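Local atomic coordinates of uncharacterized protein TP-0789 domain-containing protein (Desulfovibrio piger ATCC 29098, PDB entry 4Z48), a protein that is of unknown function but belongs to the LolA-like family, whose relatives include outer-membrane lipoprotein-sorting proteins. Residues D90-Y95 against R103-S108. Sequence-based numbering, arbitrary orientation.
Sequences DDMWVY and RRISGS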
# COMPACT_ATOMS: atom_id res chain seq x y z
N ASP A 90 -7.42 -11.23 -3.20
CA ASP A 90 -6.74 -10.44 -4.22
C ASP A 90 -5.78 -11.34 -4.97
O ASP A 90 -5.12 -12.19 -4.36
CB ASP A 90 -5.96 -9.28 -3.60
CG ASP A 90 -6.77 -8.10 -3.08
OD1 ASP A 90 -8.03 -8.14 -3.18
OD2 ASP A 90 -6.15 -7.13 -2.60
N ASP A 91 -5.76 -11.18 -6.29
CA ASP A 91 -4.89 -11.90 -7.20
C ASP A 91 -3.59 -11.12 -7.42
O ASP A 91 -3.58 -9.90 -7.62
CB ASP A 91 -5.60 -12.17 -8.54
CG ASP A 91 -6.70 -13.21 -8.49
OD1 ASP A 91 -6.47 -14.28 -7.90
OD2 ASP A 91 -7.77 -12.97 -9.07
N MSE A 92 -2.50 -11.83 -7.41
CA MSE A 92 -1.21 -11.20 -7.63
C MSE A 92 -0.28 -12.17 -8.35
O MSE A 92 -0.25 -13.38 -8.07
CB MSE A 92 -0.60 -10.77 -6.29
CG MSE A 92 0.75 -10.10 -6.42
SE MSE A 92 1.42 -9.50 -4.69
CE MSE A 92 0.12 -8.28 -4.27
N TRP A 93 0.45 -11.61 -9.29
CA TRP A 93 1.46 -12.33 -10.07
C TRP A 93 2.72 -11.49 -10.25
O TRP A 93 2.68 -10.26 -10.31
CB TRP A 93 0.92 -12.70 -11.44
CG TRP A 93 -0.31 -13.56 -11.45
CD1 TRP A 93 -0.35 -14.92 -11.56
CD2 TRP A 93 -1.66 -13.11 -11.51
NE1 TRP A 93 -1.66 -15.35 -11.66
CE2 TRP A 93 -2.48 -14.25 -11.65
CE3 TRP A 93 -2.26 -11.84 -11.48
CZ2 TRP A 93 -3.87 -14.16 -11.76
CZ3 TRP A 93 -3.64 -11.75 -11.60
CH2 TRP A 93 -4.43 -12.90 -11.72
N VAL A 94 3.85 -12.17 -10.38
CA VAL A 94 5.13 -11.52 -10.66
C VAL A 94 5.76 -12.18 -11.88
O VAL A 94 5.79 -13.41 -11.94
CB VAL A 94 6.12 -11.52 -9.43
CG1 VAL A 94 6.41 -12.93 -8.91
CG2 VAL A 94 7.43 -10.78 -9.76
N TYR A 95 6.22 -11.36 -12.85
CA TYR A 95 7.06 -11.80 -13.97
C TYR A 95 8.53 -11.56 -13.54
O TYR A 95 8.89 -10.42 -13.21
CB TYR A 95 6.72 -11.07 -15.28
CG TYR A 95 7.72 -11.38 -16.37
CD1 TYR A 95 7.60 -12.52 -17.16
CD2 TYR A 95 8.83 -10.56 -16.57
CE1 TYR A 95 8.56 -12.85 -18.11
CE2 TYR A 95 9.79 -10.87 -17.54
CZ TYR A 95 9.64 -12.01 -18.32
OH TYR A 95 10.58 -12.31 -19.27
N ARG A 103 4.93 -16.14 -11.84
CA ARG A 103 4.60 -16.90 -10.63
C ARG A 103 3.47 -16.18 -9.89
O ARG A 103 3.54 -14.97 -9.77
CB ARG A 103 5.84 -17.03 -9.70
CG ARG A 103 5.56 -17.74 -8.37
CD ARG A 103 6.77 -17.89 -7.45
NE ARG A 103 7.22 -16.64 -6.81
CZ ARG A 103 6.68 -16.09 -5.71
NH1 ARG A 103 5.58 -16.62 -5.16
NH2 ARG A 103 7.20 -14.98 -5.19
N ARG A 104 2.48 -16.92 -9.42
CA ARG A 104 1.37 -16.39 -8.64
C ARG A 104 1.87 -16.21 -7.21
O ARG A 104 2.59 -17.08 -6.70
CB ARG A 104 0.17 -17.39 -8.66
CG ARG A 104 -0.95 -16.92 -7.74
CD ARG A 104 -2.11 -17.89 -7.66
NE ARG A 104 -2.97 -17.84 -8.85
CZ ARG A 104 -3.93 -16.95 -9.06
NH1 ARG A 104 -4.16 -15.97 -8.18
NH2 ARG A 104 -4.67 -17.01 -10.16
N ILE A 105 1.51 -15.10 -6.57
CA ILE A 105 1.81 -14.88 -5.15
C ILE A 105 0.49 -14.98 -4.42
O ILE A 105 -0.39 -14.11 -4.59
CB ILE A 105 2.56 -13.56 -4.85
CG1 ILE A 105 3.90 -13.49 -5.58
CG2 ILE A 105 2.72 -13.37 -3.33
CD1 ILE A 105 4.44 -12.07 -5.75
N SER A 106 0.32 -16.05 -3.65
CA SER A 106 -0.93 -16.25 -2.94
C SER A 106 -0.69 -16.83 -1.56
O SER A 106 0.42 -17.29 -1.27
CB SER A 106 -1.84 -17.16 -3.77
OG SER A 106 -1.33 -18.48 -3.83
N GLY A 107 -1.75 -16.87 -0.74
CA GLY A 107 -1.66 -17.42 0.60
C GLY A 107 -0.60 -16.72 1.43
O GLY A 107 -0.44 -15.50 1.33
N SER A 108 0.19 -17.50 2.17
CA SER A 108 1.25 -16.99 3.04
C SER A 108 2.39 -16.32 2.25
O SER A 108 3.17 -15.56 2.83
CB SER A 108 1.80 -18.12 3.91
OG SER A 108 2.45 -19.07 3.09
O HOH W 1 -2.71 -14.53 -6.24
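Over one face of the Arg104 guanidinium lies Trp93 NE1, 3.7 Å above its plane and toward the rim, while the Asp91 carboxylate meets that guanidinium at its edge. The indole and guanidinium planes are 56° apart, so the two groups lean together rather than stack, Arg104 NH2 approaching Trp93 CZ2 to 3.4 Å. A broad, flat indole suits this site, for it also meets the rings of Trp81 and His241 edge-to-face. Arginine suits its place because its long chain, CG anti to the backbone N (chi1 174°) and bent at chi3, runs beside the indole and keeps NH2 against the ring while NH1 reaches the acid. Arg104 NH1 makes a salt bridge of 2.9 Å to Asp91 OD1, meeting the oxygen from above the carboxylate plane; OD2 is held by Tyr83. A water accepts from Arg104 NH1 and Met92 N and donates to Ile105 O. These residues belong to a beta hairpin of strands 91-96 and 101-104 at one margin of the antiparallel LolA-like fold. Trp93 and Arg104 form a non-hydrogen-bonded pair, Val94 and Arg103 a doubly hydrogen-bonded one. Ile105 N also donates to Met92 O. On the face opposite the indole the buried apolar chains of Val94, Ile105 and Met92 meet: Ile105 CD1 touches Val94 CG1 at 3.8 Å and the selenium of Met92, a selenomethionine, at 4.1 Å, with Tyr78 of strand 77-82 packing against both Val94 and Ile105.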